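Local atomic coordinates of peptidase M28 (Shewanella amazonensis SB2B, PDB entry 3IIB), a protein that probably acts as a zinc-dependent dipeptidase or carboxypeptidase of the M28 peptidase family. Residues Q7-Q12 with L285-K290. Sequence-based numbering, arbitrary orientation.
Sequences QKVAEQ and LDLPQK
A 2.9 Å backbone bond from Glu11 N to Gln7 O closes the helical turn from which Val9 reaches both Leu287 and Gln289. The nearest CA atoms, those of Val9 and Leu287, lie 8.7 Å apart, so the gap is bridged by side chains, and the two segments bury 127 Å² between them. Val9 divides the work between its methyls. CG1, anti to the backbone N (chi1 166°), meets Leu287 at the isobutyl fork, 3.7 Å from Leu287 CD1 and 4.1 Å from Leu287 CD2. The other branch, Val9 CG2, comes within 3.8 Å of Gln289 NE2, a van der Waals approach by the amide nitrogen. Gln289 gets there with a chain bent at chi2 (90°), running past Val9 in the opposite direction.

In the M28 catalytic fold, residues 285-290 lie in the return loop of a beta-alpha-beta crossover: strand 247-257, helix 267-285, then strand 293-300, parallel to the first. Zinc ligand Asp269 sits near the start of that helix, whereas this contact follows its far end. Trp428 of helix 413-432 touches Val9, Leu287 and Gln289 alike, making the patch a three-way junction with the N-terminal helix 3-19.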
loop_
_atom_site.group_PDB
_atom_site.type_symbol
_atom_site.label_atom_id
_atom_site.label_comp_id
_atom_site.label_asym_id
_atom_site.label_seq_id
_atom_site.Cartn_x
_atom_site.Cartn_y
_atom_site.Cartn_z
ATOM N N GLN A 7 -27.760 28.247 18.407
ATOM C CA GLN A 7 -26.321 28.410 18.171
ATOM C C GLN A 7 -25.566 27.797 19.338
ATOM O O GLN A 7 -24.586 27.119 19.139
ATOM C CB GLN A 7 -25.872 29.882 18.020
ATOM C CG GLN A 7 -24.320 30.020 17.783
ATOM C CD GLN A 7 -23.785 31.441 17.841
ATOM O OE1 GLN A 7 -24.407 32.367 17.330
ATOM N NE2 GLN A 7 -22.623 31.619 18.483
ATOM N N LYS A 8 -26.018 28.064 20.573
ATOM C CA LYS A 8 -25.295 27.571 21.758
ATOM C C LYS A 8 -25.416 26.043 21.907
ATOM O O LYS A 8 -24.452 25.367 22.294
ATOM C CB LYS A 8 -25.784 28.247 23.034
ATOM C CG LYS A 8 -24.882 27.973 24.214
ATOM C CD LYS A 8 -25.159 28.912 25.377
ATOM C CE LYS A 8 -23.997 28.917 26.380
ATOM N NZ LYS A 8 -22.784 29.629 25.849
ATOM N N VAL A 9 -26.588 25.491 21.604
ATOM C CA VAL A 9 -26.729 24.032 21.574
ATOM C C VAL A 9 -25.766 23.462 20.522
ATOM O O VAL A 9 -25.097 22.473 20.767
ATOM C CB VAL A 9 -28.160 23.618 21.250
ATOM C CG1 VAL A 9 -28.236 22.122 20.887
ATOM C CG2 VAL A 9 -29.051 23.958 22.437
ATOM N N ALA A 10 -25.683 24.104 19.358
ATOM C CA ALA A 10 -24.789 23.623 18.308
ATOM C C ALA A 10 -23.312 23.683 18.775
ATOM O O ALA A 10 -22.532 22.792 18.517
ATOM C CB ALA A 10 -24.981 24.439 17.058
ATOM N N GLU A 11 -22.947 24.744 19.469
ATOM C CA GLU A 11 -21.613 24.810 20.056
ATOM C C GLU A 11 -21.347 23.635 21.014
ATOM O O GLU A 11 -20.281 23.022 20.974
ATOM C CB GLU A 11 -21.413 26.159 20.739
ATOM C CG GLU A 11 -21.291 27.216 19.690
ATOM C CD GLU A 11 -21.362 28.618 20.206
ATOM O OE1 GLU A 11 -21.688 28.820 21.396
ATOM O OE2 GLU A 11 -21.094 29.516 19.381
ATOM N N GLN A 12 -22.343 23.296 21.841
ATOM C CA GLN A 12 -22.230 22.204 22.794
ATOM C C GLN A 12 -22.199 20.843 22.126
ATOM O O GLN A 12 -21.442 19.965 22.576
ATOM C CB GLN A 12 -23.332 22.266 23.829
ATOM C CG GLN A 12 -23.071 23.417 24.750
ATOM C CD GLN A 12 -24.261 23.929 25.532
ATOM O OE1 GLN A 12 -25.374 23.386 25.457
ATOM N NE2 GLN A 12 -24.013 24.978 26.346
ATOM N N LEU A 285 -29.782 13.152 19.968
ATOM C CA LEU A 285 -30.704 12.322 20.761
ATOM C C LEU A 285 -30.452 12.456 22.259
ATOM O O LEU A 285 -31.424 12.452 23.069
ATOM C CB LEU A 285 -30.609 10.837 20.315
ATOM C CG LEU A 285 -31.591 9.797 20.881
ATOM C CD1 LEU A 285 -33.017 10.046 20.395
ATOM C CD2 LEU A 285 -31.128 8.363 20.450
ATOM N N ASP A 286 -29.167 12.593 22.628
ATOM C CA ASP A 286 -28.731 12.808 24.002
ATOM C C ASP A 286 -29.130 14.149 24.592
ATOM O O ASP A 286 -29.037 14.310 25.796
ATOM C CB ASP A 286 -27.196 12.775 24.128
ATOM C CG ASP A 286 -26.594 11.404 23.917
ATOM O OD1 ASP A 286 -27.337 10.410 23.981
ATOM O OD2 ASP A 286 -25.349 11.345 23.685
ATOM N N LEU A 287 -29.498 15.136 23.778
ATOM C CA LEU A 287 -29.865 16.446 24.328
ATOM C C LEU A 287 -31.120 16.344 25.165
ATOM O O LEU A 287 -32.000 15.541 24.875
ATOM C CB LEU A 287 -30.130 17.427 23.218
ATOM C CG LEU A 287 -28.965 17.851 22.346
ATOM C CD1 LEU A 287 -29.537 18.633 21.155
ATOM C CD2 LEU A 287 -27.987 18.698 23.145
ATOM N N PRO A 288 -31.241 17.191 26.197
ATOM C CA PRO A 288 -32.523 17.320 26.891
ATOM C C PRO A 288 -33.643 17.956 26.038
ATOM O O PRO A 288 -34.822 17.735 26.304
ATOM C CB PRO A 288 -32.173 18.190 28.119
ATOM C CG PRO A 288 -30.935 18.899 27.776
ATOM C CD PRO A 288 -30.215 18.116 26.703
ATOM N N GLN A 289 -33.272 18.747 25.031
ATOM C CA GLN A 289 -34.221 19.421 24.134
ATOM C C GLN A 289 -34.567 18.480 22.978
ATOM O O GLN A 289 -33.680 17.781 22.448
ATOM C CB GLN A 289 -33.538 20.608 23.412
ATOM C CG GLN A 289 -33.165 21.813 24.199
ATOM C CD GLN A 289 -31.803 21.737 24.767
ATOM O OE1 GLN A 289 -31.167 20.683 24.758
ATOM N NE2 GLN A 289 -31.331 22.858 25.306
ATOM N N LYS A 290 -35.807 18.549 22.514
ATOM C CA LYS A 290 -36.203 17.885 21.266
ATOM C C LYS A 290 -36.017 18.816 20.064
ATOM O O LYS A 290 -36.224 20.022 20.172
ATOM C CB LYS A 290 -37.686 17.510 21.364
ATOM C CG LYS A 290 -37.979 16.584 22.489
ATOM C CD LYS A 290 -39.447 16.645 22.930
ATOM C CE LYS A 290 -39.716 15.787 24.148
ATOM N NZ LYS A 290 -41.165 15.823 24.520
#